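Local coordinates for protein mitomycin biosynthesis 6-O-methyltransferase (Streptomyces lavendulae, PDB 3GWZ) that transfers the methyl group of S-adenosyl-L-methionine to the 6-hydroxyl of demethylated mitomycins A and B, forming the quinone methoxy group, and works as a homodimer, at residues 142-146 / 323-328; 203-209 / 268-274; 212-218 / 240-245; 275-279 / 306-310. One frame throughout, in Å; residues are numbered along the deposited sequence.

Interaction 1: residues 142-146 / 323-328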
loop_
_atom_site.group_PDB
_atom_site.type_symbol
_atom_site.label_atom_id
_atom_site.label_comp_id
_atom_site.label_asym_id
_atom_site.label_seq_id
_atom_site.Cartn_x
_atom_site.Cartn_y
_atom_site.Cartn_z
ATOM N N ALA A 142 3.861 23.484 19.814
ATOM C CA ALA A 142 3.862 24.870 19.361
ATOM C C ALA A 142 2.505 25.504 19.644
ATOM O O ALA A 142 2.420 26.678 20.032
ATOM C CB ALA A 142 4.224 24.957 17.862
ATOM N N TRP A 143 1.438 24.717 19.483
ATOM C CA TRP A 143 0.076 25.186 19.768
ATOM C C TRP A 143 -0.166 25.386 21.267
ATOM O O TRP A 143 -0.966 26.236 21.673
ATOM C CB TRP A 143 -0.969 24.225 19.174
ATOM C CG TRP A 143 -0.999 24.371 17.691
ATOM C CD1 TRP A 143 -0.339 23.609 16.770
ATOM C CD2 TRP A 143 -1.672 25.397 16.961
ATOM N NE1 TRP A 143 -0.579 24.086 15.504
ATOM C CE2 TRP A 143 -1.400 25.181 15.592
ATOM C CE3 TRP A 143 -2.499 26.464 17.330
ATOM C CZ2 TRP A 143 -1.916 26.001 14.587
ATOM C CZ3 TRP A 143 -3.016 27.284 16.327
ATOM C CH2 TRP A 143 -2.722 27.042 14.969
ATOM N N GLU A 144 0.525 24.597 22.079
ATOM C CA GLU A 144 0.476 24.774 23.531
ATOM C C GLU A 144 0.765 26.230 23.880
ATOM O O GLU A 144 0.146 26.798 24.776
ATOM C CB GLU A 144 1.508 23.862 24.190
ATOM C CG GLU A 144 1.532 23.914 25.724
ATOM C CD GLU A 144 2.785 23.285 26.280
ATOM O OE1 GLU A 144 2.932 22.047 26.175
ATOM O OE2 GLU A 144 3.636 24.033 26.800
ATOM N N GLN A 145 1.699 26.833 23.141
ATOM C CA GLN A 145 2.187 28.172 23.436
ATOM C C GLN A 145 1.617 29.228 22.480
ATOM O O GLN A 145 2.254 30.251 22.222
ATOM C CB GLN A 145 3.722 28.179 23.414
ATOM C CG GLN A 145 4.333 27.318 24.515
ATOM C CD GLN A 145 4.109 27.927 25.879
ATOM O OE1 GLN A 145 4.215 29.140 26.033
ATOM N NE2 GLN A 145 3.806 27.093 26.877
ATOM N N LEU A 146 0.417 28.977 21.963
ATOM C CA LEU A 146 -0.265 29.950 21.104
ATOM C C LEU A 146 -0.360 31.325 21.756
ATOM O O LEU A 146 -0.219 32.345 21.089
ATOM C CB LEU A 146 -1.669 29.464 20.715
ATOM C CG LEU A 146 -2.498 30.401 19.821
ATOM C CD1 LEU A 146 -1.749 30.720 18.500
ATOM C CD2 LEU A 146 -3.846 29.779 19.505
ATOM N N LEU A 323 -2.966 31.086 10.840
ATOM C CA LEU A 323 -2.626 30.911 12.253
ATOM C C LEU A 323 -1.519 29.866 12.446
ATOM O O LEU A 323 -0.666 30.027 13.301
ATOM C CB LEU A 323 -3.872 30.539 13.077
ATOM C CG LEU A 323 -3.754 30.818 14.582
ATOM C CD1 LEU A 323 -3.549 32.316 14.839
ATOM C CD2 LEU A 323 -4.979 30.298 15.325
ATOM N N LEU A 324 -1.539 28.796 11.654
ATOM C CA LEU A 324 -0.447 27.818 11.665
ATOM C C LEU A 324 0.905 28.477 11.292
ATOM O O LEU A 324 1.941 28.195 11.911
ATOM C CB LEU A 324 -0.745 26.642 10.713
ATOM C CG LEU A 324 0.331 25.536 10.629
ATOM C CD1 LEU A 324 0.469 24.769 11.946
ATOM C CD2 LEU A 324 0.085 24.547 9.478
ATOM N N LEU A 325 0.897 29.352 10.288
ATOM C CA LEU A 325 2.127 30.045 9.909
ATOM C C LEU A 325 2.669 30.847 11.085
ATOM O O LEU A 325 3.882 30.876 11.340
ATOM C CB LEU A 325 1.874 30.986 8.727
ATOM C CG LEU A 325 1.571 30.328 7.380
ATOM C CD1 LEU A 325 1.077 31.379 6.385
ATOM C CD2 LEU A 325 2.806 29.627 6.852
ATOM N N LEU A 326 1.764 31.504 11.799
ATOM C CA LEU A 326 2.147 32.307 12.961
ATOM C C LEU A 326 2.867 31.436 13.980
ATOM O O LEU A 326 3.969 31.741 14.437
ATOM C CB LEU A 326 0.904 32.933 13.590
ATOM C CG LEU A 326 1.064 33.494 15.007
ATOM C CD1 LEU A 326 1.929 34.733 14.976
ATOM C CD2 LEU A 326 -0.305 33.800 15.614
ATOM N N VAL A 327 2.232 30.326 14.323
ATOM C CA VAL A 327 2.752 29.428 15.335
ATOM C C VAL A 327 4.105 28.805 14.960
ATOM O O VAL A 327 5.032 28.784 15.774
ATOM C CB VAL A 327 1.689 28.343 15.637
ATOM C CG1 VAL A 327 2.295 27.145 16.327
ATOM C CG2 VAL A 327 0.581 28.964 16.462
ATOM N N LEU A 328 4.234 28.322 13.729
ATOM C CA LEU A 328 5.424 27.573 13.348
ATOM C C LEU A 328 6.632 28.467 13.061
ATOM O O LEU A 328 7.731 28.201 13.535
ATOM C CB LEU A 328 5.154 26.692 12.125
ATOM C CG LEU A 328 4.144 25.555 12.306
ATOM C CD1 LEU A 328 4.040 24.755 11.018
ATOM C CD2 LEU A 328 4.562 24.658 13.460
#

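Interaction 2: residues 203-209 / 268-274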
loop_
_atom_site.group_PDB
_atom_site.type_symbol
_atom_site.label_atom_id
_atom_site.label_comp_id
_atom_site.label_asym_id
_atom_site.label_seq_id
_atom_site.Cartn_x
_atom_site.Cartn_y
_atom_site.Cartn_z
ATOM N N ALA A 203 9.857 31.410 -22.165
ATOM C CA ALA A 203 11.021 31.371 -21.288
ATOM C C ALA A 203 11.991 30.270 -21.684
ATOM O O ALA A 203 11.582 29.151 -22.000
ATOM C CB ALA A 203 10.589 31.200 -19.830
ATOM N N ALA A 204 13.280 30.595 -21.661
ATOM C CA ALA A 204 14.313 29.588 -21.844
ATOM C C ALA A 204 14.804 29.040 -20.501
ATOM O O ALA A 204 15.148 27.865 -20.393
ATOM C CB ALA A 204 15.475 30.155 -22.651
ATOM N N THR A 205 14.824 29.890 -19.475
ATOM C CA THR A 205 15.311 29.484 -18.159
ATOM C C THR A 205 14.352 29.882 -17.051
ATOM O O THR A 205 13.751 30.954 -17.092
ATOM C CB THR A 205 16.661 30.121 -17.825
ATOM O OG1 THR A 205 16.549 31.542 -17.952
ATOM C CG2 THR A 205 17.769 29.597 -18.766
ATOM N N ALA A 206 14.239 29.011 -16.052
ATOM C CA ALA A 206 13.400 29.257 -14.878
ATOM C C ALA A 206 14.172 28.922 -13.599
ATOM O O ALA A 206 15.007 28.012 -13.575
ATOM C CB ALA A 206 12.142 28.422 -14.961
ATOM N N VAL A 207 13.903 29.667 -12.533
ATOM C CA VAL A 207 14.517 29.378 -11.249
ATOM C C VAL A 207 13.433 29.287 -10.173
ATOM O O VAL A 207 12.634 30.212 -10.019
ATOM C CB VAL A 207 15.525 30.467 -10.848
ATOM C CG1 VAL A 207 15.994 30.245 -9.424
ATOM C CG2 VAL A 207 16.713 30.492 -11.819
ATOM N N ASP A 208 13.388 28.170 -9.453
ATOM C CA ASP A 208 12.431 28.043 -8.351
ATOM C C ASP A 208 13.126 28.264 -7.023
ATOM O O ASP A 208 13.957 27.455 -6.587
ATOM C CB ASP A 208 11.730 26.677 -8.336
ATOM C CG ASP A 208 10.489 26.674 -7.439
ATOM O OD1 ASP A 208 10.203 27.720 -6.820
ATOM O OD2 ASP A 208 9.790 25.643 -7.360
ATOM N N ILE A 209 12.760 29.363 -6.379
ATOM C CA ILE A 209 13.401 29.793 -5.154
ATOM C C ILE A 209 12.723 29.170 -3.939
ATOM O O ILE A 209 11.550 29.420 -3.700
ATOM C CB ILE A 209 13.322 31.316 -5.031
ATOM C CG1 ILE A 209 13.890 31.981 -6.289
ATOM C CG2 ILE A 209 14.054 31.789 -3.774
ATOM C CD1 ILE A 209 13.371 33.384 -6.508
ATOM N N GLY A 268 20.006 36.368 -13.833
ATOM C CA GLY A 268 19.685 36.394 -15.249
ATOM C C GLY A 268 18.784 35.320 -15.836
ATOM O O GLY A 268 18.904 35.011 -17.019
ATOM N N ALA A 269 17.877 34.754 -15.045
ATOM C CA ALA A 269 16.899 33.818 -15.607
ATOM C C ALA A 269 15.703 34.567 -16.188
ATOM O O ALA A 269 15.440 35.706 -15.816
ATOM C CB ALA A 269 16.434 32.814 -14.543
ATOM N N ASP A 270 14.969 33.916 -17.085
ATOM C CA ASP A 270 13.761 34.494 -17.669
ATOM C C ASP A 270 12.587 34.549 -16.686
ATOM O O ASP A 270 11.821 35.517 -16.659
ATOM C CB ASP A 270 13.340 33.695 -18.906
ATOM C CG ASP A 270 14.334 33.823 -20.052
ATOM O OD1 ASP A 270 14.974 34.890 -20.164
ATOM O OD2 ASP A 270 14.468 32.860 -20.838
ATOM N N VAL A 271 12.421 33.502 -15.891
ATOM C CA VAL A 271 11.312 33.494 -14.945
ATOM C C VAL A 271 11.770 32.965 -13.592
ATOM O O VAL A 271 12.471 31.947 -13.505
ATOM C CB VAL A 271 10.094 32.702 -15.493
ATOM C CG1 VAL A 271 10.485 31.257 -15.795
ATOM C CG2 VAL A 271 8.916 32.758 -14.512
ATOM N N TYR A 272 11.405 33.689 -12.537
ATOM C CA TYR A 272 11.660 33.238 -11.179
ATOM C C TYR A 272 10.339 32.832 -10.545
ATOM O O TYR A 272 9.313 33.479 -10.767
ATOM C CB TYR A 272 12.325 34.349 -10.362
ATOM C CG TYR A 272 13.727 34.645 -10.845
ATOM C CD1 TYR A 272 14.823 34.047 -10.245
ATOM C CD2 TYR A 272 13.947 35.489 -11.931
ATOM C CE1 TYR A 272 16.106 34.284 -10.698
ATOM C CE2 TYR A 272 15.231 35.744 -12.390
ATOM C CZ TYR A 272 16.303 35.140 -11.777
ATOM O OH TYR A 272 17.585 35.387 -12.226
ATOM N N LEU A 273 10.359 31.754 -9.773
ATOM C CA LEU A 273 9.147 31.288 -9.115
ATOM C C LEU A 273 9.416 31.204 -7.623
ATOM O O LEU A 273 10.501 30.809 -7.208
ATOM C CB LEU A 273 8.720 29.923 -9.652
ATOM C CG LEU A 273 8.289 29.842 -11.123
ATOM C CD1 LEU A 273 9.505 29.804 -12.019
ATOM C CD2 LEU A 273 7.441 28.609 -11.354
ATOM N N ILE A 274 8.431 31.591 -6.821
ATOM C CA ILE A 274 8.559 31.531 -5.365
ATOM C C ILE A 274 7.181 31.213 -4.774
ATOM O O ILE A 274 6.304 32.061 -4.714
ATOM C CB ILE A 274 9.191 32.822 -4.791
ATOM C CG1 ILE A 274 9.508 32.672 -3.299
ATOM C CG2 ILE A 274 8.309 34.049 -5.044
ATOM C CD1 ILE A 274 10.500 33.731 -2.786
#

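Interaction 3: residues 212-218 / 240-245. With SAH (S-adenosyl-L-homocysteine), chain G.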
loop_
_atom_site.group_PDB
_atom_site.type_symbol
_atom_site.label_atom_id
_atom_site.label_comp_id
_atom_site.label_asym_id
_atom_site.label_seq_id
_atom_site.Cartn_x
_atom_site.Cartn_y
_atom_site.Cartn_z
ATOM N N GLY A 212 11.278 23.522 -2.441
ATOM C CA GLY A 212 10.926 22.286 -1.744
ATOM C C GLY A 212 11.493 21.042 -2.410
ATOM O O GLY A 212 12.669 21.011 -2.768
ATOM N N ARG A 213 10.669 20.011 -2.590
ATOM C CA ARG A 213 11.155 18.780 -3.206
ATOM C C ARG A 213 11.119 18.829 -4.725
ATOM O O ARG A 213 11.440 17.845 -5.384
ATOM C CB ARG A 213 10.382 17.560 -2.698
ATOM C CG ARG A 213 10.803 17.134 -1.311
ATOM C CD ARG A 213 9.938 16.004 -0.791
ATOM N NE ARG A 213 10.539 15.395 0.390
ATOM C CZ ARG A 213 10.087 14.290 0.976
ATOM N NH1 ARG A 213 9.024 13.660 0.490
ATOM N NH2 ARG A 213 10.708 13.815 2.044
ATOM N N GLY A 214 10.713 19.966 -5.277
ATOM C CA GLY A 214 10.860 20.193 -6.702
ATOM C C GLY A 214 9.685 19.817 -7.591
ATOM O O GLY A 214 9.821 19.828 -8.807
ATOM N N SER A 215 8.535 19.481 -7.009
ATOM C CA SER A 215 7.378 19.121 -7.834
ATOM C C SER A 215 6.902 20.262 -8.746
ATOM O O SER A 215 6.448 20.029 -9.875
ATOM C CB SER A 215 6.224 18.555 -6.984
ATOM O OG SER A 215 5.672 19.534 -6.123
ATOM N N LEU A 216 6.999 21.498 -8.276
ATOM C CA LEU A 216 6.617 22.619 -9.123
ATOM C C LEU A 216 7.528 22.700 -10.350
ATOM O O LEU A 216 7.052 22.794 -11.483
ATOM C CB LEU A 216 6.637 23.947 -8.362
ATOM C CG LEU A 216 6.314 25.171 -9.232
ATOM C CD1 LEU A 216 4.932 25.028 -9.857
ATOM C CD2 LEU A 216 6.413 26.475 -8.432
HETATM N N MSE A 217 8.840 22.670 -10.127
HETATM C CA MSE A 217 9.781 22.714 -11.251
HETATM C C MSE A 217 9.562 21.518 -12.189
HETATM O O MSE A 217 9.632 21.658 -13.415
HETATM C CB MSE A 217 11.235 22.767 -10.761
HETATM C CG MSE A 217 12.269 22.995 -11.867
HETATM SE SE MSE A 217 12.176 24.808 -12.562
HETATM C CE MSE A 217 10.743 24.588 -13.854
ATOM N N ALA A 218 9.290 20.348 -11.615
ATOM C CA ALA A 218 9.077 19.145 -12.419
ATOM C C ALA A 218 7.857 19.284 -13.323
ATOM O O ALA A 218 7.915 18.954 -14.499
ATOM C CB ALA A 218 8.964 17.888 -11.527
ATOM N N GLU A 240 16.919 16.154 -1.568
ATOM C CA GLU A 240 15.640 15.486 -1.769
ATOM C C GLU A 240 15.047 15.879 -3.122
ATOM O O GLU A 240 14.524 15.034 -3.846
ATOM C CB GLU A 240 14.671 15.806 -0.630
ATOM C CG GLU A 240 15.158 15.321 0.736
ATOM C CD GLU A 240 14.216 15.720 1.862
ATOM O OE1 GLU A 240 12.994 15.859 1.612
ATOM O OE2 GLU A 240 14.702 15.901 3.000
ATOM N N ALA A 241 15.133 17.159 -3.468
ATOM C CA ALA A 241 14.673 17.614 -4.774
ATOM C C ALA A 241 15.456 16.948 -5.890
ATOM O O ALA A 241 14.891 16.600 -6.935
ATOM C CB ALA A 241 14.764 19.139 -4.898
ATOM N N ARG A 242 16.756 16.769 -5.684
ATOM C CA ARG A 242 17.558 16.067 -6.683
ATOM C C ARG A 242 17.025 14.652 -6.915
ATOM O O ARG A 242 16.895 14.213 -8.056
ATOM C CB ARG A 242 19.030 16.016 -6.281
ATOM C CG ARG A 242 19.948 15.511 -7.393
ATOM C CD ARG A 242 21.367 15.243 -6.898
ATOM N NE ARG A 242 21.917 16.353 -6.120
ATOM C CZ ARG A 242 22.489 17.434 -6.638
ATOM N NH1 ARG A 242 22.586 17.582 -7.954
ATOM N NH2 ARG A 242 22.950 18.385 -5.834
ATOM N N GLU A 243 16.707 13.937 -5.839
ATOM C CA GLU A 243 16.155 12.597 -5.986
ATOM C C GLU A 243 14.832 12.583 -6.779
ATOM O O GLU A 243 14.652 11.765 -7.687
ATOM C CB GLU A 243 15.980 11.908 -4.630
ATOM C CG GLU A 243 15.369 10.499 -4.755
ATOM C CD GLU A 243 15.156 9.808 -3.411
ATOM O OE1 GLU A 243 15.768 10.236 -2.411
ATOM O OE2 GLU A 243 14.376 8.830 -3.360
ATOM N N LEU A 244 13.914 13.484 -6.440
ATOM C CA LEU A 244 12.622 13.562 -7.133
ATOM C C LEU A 244 12.800 13.893 -8.611
ATOM O O LEU A 244 12.246 13.211 -9.491
ATOM C CB LEU A 244 11.692 14.578 -6.453
ATOM C CG LEU A 244 10.311 14.852 -7.067
ATOM C CD1 LEU A 244 9.319 15.374 -6.020
ATOM C CD2 LEU A 244 10.390 15.821 -8.249
ATOM N N LEU A 245 13.597 14.922 -8.888
ATOM C CA LEU A 245 13.812 15.356 -10.262
ATOM C C LEU A 245 14.575 14.316 -11.085
ATOM O O LEU A 245 14.272 14.102 -12.254
ATOM C CB LEU A 245 14.535 16.708 -10.286
ATOM C CG LEU A 245 13.668 17.900 -9.851
ATOM C CD1 LEU A 245 14.521 19.102 -9.421
ATOM C CD2 LEU A 245 12.690 18.306 -10.956
HETATM N N SAH G . 8.150 25.981 -2.686
HETATM C CA SAH G . 7.864 24.673 -2.003
HETATM C CB SAH G . 8.191 24.670 -0.496
HETATM C CG SAH G . 7.455 25.712 0.368
HETATM S SD SAH G . 7.830 25.511 2.105
HETATM C C SAH G . 6.419 24.314 -2.202
HETATM O O SAH G . 6.043 23.155 -2.001
HETATM O OXT SAH G . 5.597 25.161 -2.576
HETATM C "C5'" SAH G . 9.093 26.755 2.288
HETATM C "C4'" SAH G . 10.501 26.279 1.877
HETATM O "O4'" SAH G . 11.520 27.281 2.101
HETATM C "C3'" SAH G . 11.024 25.017 2.572
HETATM O "O3'" SAH G . 11.159 23.970 1.598
HETATM C "C2'" SAH G . 12.401 25.382 3.131
HETATM O "O2'" SAH G . 13.401 24.378 2.912
HETATM C "C1'" SAH G . 12.773 26.595 2.310
HETATM N N9 SAH G . 13.690 27.544 2.979
HETATM C C8 SAH G . 13.543 28.066 4.218
HETATM N N7 SAH G . 14.553 28.930 4.493
HETATM C C5 SAH G . 15.351 28.971 3.398
HETATM C C6 SAH G . 16.581 29.687 3.008
HETATM N N6 SAH G . 17.147 30.545 3.891
HETATM N N1 SAH G . 17.103 29.446 1.774
HETATM C C2 SAH G . 16.524 28.590 0.919
HETATM N N3 SAH G . 15.397 27.905 1.207
HETATM C C4 SAH G . 14.781 28.057 2.406
#

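Interaction 4: residues 275-279 / 306-310. With SAH (S-adenosyl-L-homocysteine), chain G.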
loop_
_atom_site.group_PDB
_atom_site.type_symbol
_atom_site.label_atom_id
_atom_site.label_comp_id
_atom_site.label_asym_id
_atom_site.label_seq_id
_atom_site.Cartn_x
_atom_site.Cartn_y
_atom_site.Cartn_z
ATOM N N LYS A 275 6.993 29.961 -4.380
ATOM C CA LYS A 275 5.671 29.460 -4.012
ATOM C C LYS A 275 5.661 29.046 -2.552
ATOM O O LYS A 275 6.487 28.231 -2.144
ATOM C CB LYS A 275 5.307 28.251 -4.893
ATOM C CG LYS A 275 3.996 27.572 -4.521
ATOM C CD LYS A 275 3.489 26.637 -5.626
ATOM C CE LYS A 275 4.202 25.281 -5.629
ATOM N NZ LYS A 275 3.837 24.421 -4.459
ATOM N N HIS A 276 4.732 29.619 -1.784
ATOM C CA HIS A 276 4.562 29.318 -0.368
ATOM C C HIS A 276 5.861 29.515 0.405
ATOM O O HIS A 276 6.189 28.748 1.321
ATOM C CB HIS A 276 4.012 27.899 -0.170
ATOM C CG HIS A 276 2.628 27.714 -0.708
ATOM N ND1 HIS A 276 1.637 28.662 -0.550
ATOM C CD2 HIS A 276 2.067 26.693 -1.399
ATOM C CE1 HIS A 276 0.526 28.233 -1.122
ATOM N NE2 HIS A 276 0.760 27.039 -1.643
ATOM N N VAL A 277 6.604 30.545 0.024
ATOM C CA VAL A 277 7.820 30.889 0.738
ATOM C C VAL A 277 7.626 32.206 1.471
ATOM O O VAL A 277 7.845 32.289 2.679
ATOM C CB VAL A 277 9.054 30.946 -0.201
ATOM C CG1 VAL A 277 10.225 31.691 0.472
ATOM C CG2 VAL A 277 9.474 29.540 -0.598
ATOM N N LEU A 278 7.184 33.235 0.751
ATOM C CA LEU A 278 7.126 34.565 1.347
ATOM C C LEU A 278 6.192 34.610 2.549
ATOM O O LEU A 278 6.410 35.387 3.468
ATOM C CB LEU A 278 6.732 35.623 0.317
ATOM C CG LEU A 278 7.743 35.758 -0.820
ATOM C CD1 LEU A 278 7.305 36.843 -1.792
ATOM C CD2 LEU A 278 9.143 36.052 -0.259
ATOM N N HIS A 279 5.161 33.771 2.558
ATOM C CA HIS A 279 4.238 33.793 3.690
ATOM C C HIS A 279 4.837 33.214 4.983
ATOM O O HIS A 279 4.228 33.309 6.055
ATOM C CB HIS A 279 2.877 33.180 3.328
ATOM C CG HIS A 279 2.888 31.694 3.154
ATOM N ND1 HIS A 279 1.735 30.970 2.924
ATOM C CD2 HIS A 279 3.894 30.788 3.202
ATOM C CE1 HIS A 279 2.032 29.686 2.823
ATOM N NE2 HIS A 279 3.335 29.547 2.991
ATOM N N ILE A 306 3.768 32.911 -5.904
ATOM C CA ILE A 306 2.638 31.995 -5.882
ATOM C C ILE A 306 2.281 31.696 -4.434
ATOM O O ILE A 306 3.015 31.006 -3.733
ATOM C CB ILE A 306 2.969 30.707 -6.658
ATOM C CG1 ILE A 306 3.393 31.076 -8.088
ATOM C CG2 ILE A 306 1.777 29.753 -6.668
ATOM C CD1 ILE A 306 4.018 29.935 -8.872
ATOM N N ASP A 307 1.173 32.250 -3.966
ATOM C CA ASP A 307 0.864 32.092 -2.549
ATOM C C ASP A 307 -0.620 32.240 -2.260
ATOM O O ASP A 307 -1.424 32.501 -3.162
ATOM C CB ASP A 307 1.700 33.061 -1.694
ATOM C CG ASP A 307 2.411 32.358 -0.535
ATOM O OD1 ASP A 307 1.814 31.428 0.053
ATOM O OD2 ASP A 307 3.567 32.729 -0.211
ATOM N N ASN A 308 -0.978 32.024 -1.000
ATOM C CA ASN A 308 -2.346 32.190 -0.557
ATOM C C ASN A 308 -2.599 33.684 -0.411
ATOM O O ASN A 308 -1.863 34.368 0.294
ATOM C CB ASN A 308 -2.551 31.456 0.774
ATOM C CG ASN A 308 -2.134 29.986 0.702
ATOM O OD1 ASN A 308 -2.438 29.295 -0.266
ATOM N ND2 ASN A 308 -1.431 29.509 1.727
ATOM N N LEU A 309 -3.606 34.204 -1.098
ATOM C CA LEU A 309 -3.922 35.622 -0.967
ATOM C C LEU A 309 -5.186 35.838 -0.153
ATOM O O LEU A 309 -6.194 35.171 -0.370
ATOM C CB LEU A 309 -4.053 36.303 -2.334
ATOM C CG LEU A 309 -2.787 37.033 -2.802
ATOM C CD1 LEU A 309 -1.614 36.085 -2.823
ATOM C CD2 LEU A 309 -2.990 37.660 -4.165
ATOM N N ILE A 310 -5.115 36.779 0.780
ATOM C CA ILE A 310 -6.262 37.168 1.592
ATOM C C ILE A 310 -7.104 38.185 0.836
ATOM O O ILE A 310 -6.609 39.256 0.471
ATOM C CB ILE A 310 -5.804 37.838 2.892
ATOM C CG1 ILE A 310 -4.981 36.856 3.729
ATOM C CG2 ILE A 310 -7.012 38.402 3.669
ATOM C CD1 ILE A 310 -5.770 35.644 4.164
HETATM N N SAH G . 8.150 25.981 -2.686
HETATM C CA SAH G . 7.864 24.673 -2.003
HETATM C CB SAH G . 8.191 24.670 -0.496
HETATM C CG SAH G . 7.455 25.712 0.368
HETATM S SD SAH G . 7.830 25.511 2.105
HETATM C C SAH G . 6.419 24.314 -2.202
HETATM O O SAH G . 6.043 23.155 -2.001
HETATM O OXT SAH G . 5.597 25.161 -2.576
HETATM C "C5'" SAH G . 9.093 26.755 2.288
HETATM C "C4'" SAH G . 10.501 26.279 1.877
HETATM O "O4'" SAH G . 11.520 27.281 2.101
HETATM C "C3'" SAH G . 11.024 25.017 2.572
HETATM O "O3'" SAH G . 11.159 23.970 1.598
HETATM C "C2'" SAH G . 12.401 25.382 3.131
HETATM O "O2'" SAH G . 13.401 24.378 2.912
HETATM C "C1'" SAH G . 12.773 26.595 2.310
HETATM N N9 SAH G . 13.690 27.544 2.979
HETATM C C8 SAH G . 13.543 28.066 4.218
HETATM N N7 SAH G . 14.553 28.930 4.493
HETATM C C5 SAH G . 15.351 28.971 3.398
HETATM C C6 SAH G . 16.581 29.687 3.008
HETATM N N6 SAH G . 17.147 30.545 3.891
HETATM N N1 SAH G . 17.103 29.446 1.774
HETATM C C2 SAH G . 16.524 28.590 0.919
HETATM N N3 SAH G . 15.397 27.905 1.207
HETATM C C4 SAH G . 14.781 28.057 2.406
HETATM O O HOH W 1 5.768 32.718 -1.899
#

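Interaction 1: residues 142-146 / 323-328
V327 is the bump at the middle of this helix-to-helix contact, and its two methyls go separate ways. CG1, anti to the backbone N (chi1 162°), is driven against A142, where the CB to CG1 distance of 3.3 Å is tighter than usual for two carbons. CG2 sits in a hollow formed by the indole of W143 and the end of L146: it lies over one face of the six-membered ring, 3.9 Å from the ring centroid and 9° off the normal, a CH-pi contact, while L146 CD1 closes in at 3.6 Å from the same CG2. The indole is itself a flat wedge against helix 316-329. L323 CD2 meets it at the edge, 3.7 Å from W143 CZ3, and L324 passes across it at about a right angle, with CD1 3.8 Å from W143 CZ2. No hydrogen bond links the two segments, so apolar packing and the CH-pi contact make the fit. Around them, W50 of the second subunit stacks on W143, and V57 and L94 of that subunit pack on L146 and L323. Such interlocked, largely apolar helix packing, reinforced by a partner chain, belongs to the intimate dimer interface of the COMT-like O-methyltransferases.

Interaction 2: residues 203-209 / 268-274
Strands 205-209 and 271-274 run parallel at an axis separation of 4.7 Å and an angle of 20°, laced by alternating bonds that include V207 N to V271 O at 2.9 Å and L273 N to V207 O at 2.8 Å. Ahead of the ladder, side chains tie the incoming loops. D270 OD2 takes the backbone N of A204 on its anti lone pair at 2.7 Å and is also met by T205 N from above the carboxylate plane; D270 OD1 pairs with K298. In return T205 OG1, held between its own N and carbonyl carbon (chi1 55°), accepts D270 N at 3.0 Å. On one face of the sheet V207 and Y272 lie side by side pointing the same way, with V207 CB 3.7 Å from Y272 CD1, and V207 CG2 touches A269 CB. The phenol reaches back along its own segment to accept A269 N, and its OH also bonds P266 O. On the other face A206 CB presses on V271 CG1 at a tight 3.4 Å, while L273 CD1 lies alongside A206. Strand 205-209, with 228-233 on its other edge, is the middle one of five parallel strands in the Rossmann-like sheet of class I methyltransferases.

Interaction 3: residues 212-218 / 240-245
The glycine-rich loop after the first strand of the Rossmann-like methyltransferase domain, which borders the S-adenosyl-L-homocysteine, here leans on helix 235-247. G212 faces the ligand, its N 3.6 Å from SAH CA and hydrogen-bonded to E233. At G214 the loop turns into helix 215-223 as its N-cap residue, close under the CB of A241 and the ends of L244 and L245, with G214 O 3.9 Å from L245 CD2. The carbonyl O of R213 lies among carbons, 3.3 Å from both A241 CA and L244 CD1, buried with no hydrogen-bonding partner in the model. Further along, A218 CB fits against L245 CD2 at 3.8 Å. R213 sends an extended chain across to E240, the guanidinium and carboxylate planes 72° apart, and its NH2 has a second anionic partner in E177. The grip is side-on and falls on a single oxygen: E240 OE1 lies at the guanidinium edge, 2.8 Å from R213 NE and 3.1 Å from R213 NH2.

Interaction 4: residues 275-279 / 306-310
H276 and H279 approach the carboxylate of D307 differently. H276 turns its ring edge to it, giving ND1 to D307 OD1 at 2.8 Å, with the planes 68° apart and OD1 met from above the carboxylate plane; its NE2 is hydrogen-bonded to E190. H279, its ring tucked back over its own backbone (chi1 72°), lays one face against D307, with D307 CG 3.6 Å above the plane. Its ND1 is hydrogen-bonded instead to E333, which also takes N308 ND2. N308 reaches the edges of both imidazoles, OD1 3.3 Å from H276 CE1 and ND2 3.6 Å from H279 CE1. All this sits at the C-terminal ends of neighbouring parallel strands, joined by H276 N to I306 O, where Rossmann-like methyltransferases place their active site: H279 is inferred to be the proton acceptor and N308 binds substrate. K275 runs past I306, CD 3.7 Å from I306 CG2, then bends at chi3 (80°) and chi4 to give NZ to SAH OXT at 2.7 Å. Water 1 bridges V277 N and D307 OD2.

All four contacts are largely buried, yet their chemistry differs with position. Interactions 2 and 4 share strand 271-275: the first is a backbone ladder with mostly apolar side chains, apart from D208 and the T205/D270 bonds at its start, while the second, where that strand runs out, turns to histidines, a carboxylate and SAH. Interaction 3 packs a loop and two helices beside the sheet, with a salt bridge near its more open rim. L216, in the first turn of helix 215-223, touches D208 and L273 of interaction 2 and K275 of interaction 4. Interaction 1, apolar and joined by the second subunit, lies about 33 Å and 28 Å between centres from interactions 2 and 3, but its L325 meets H279 of interaction 4.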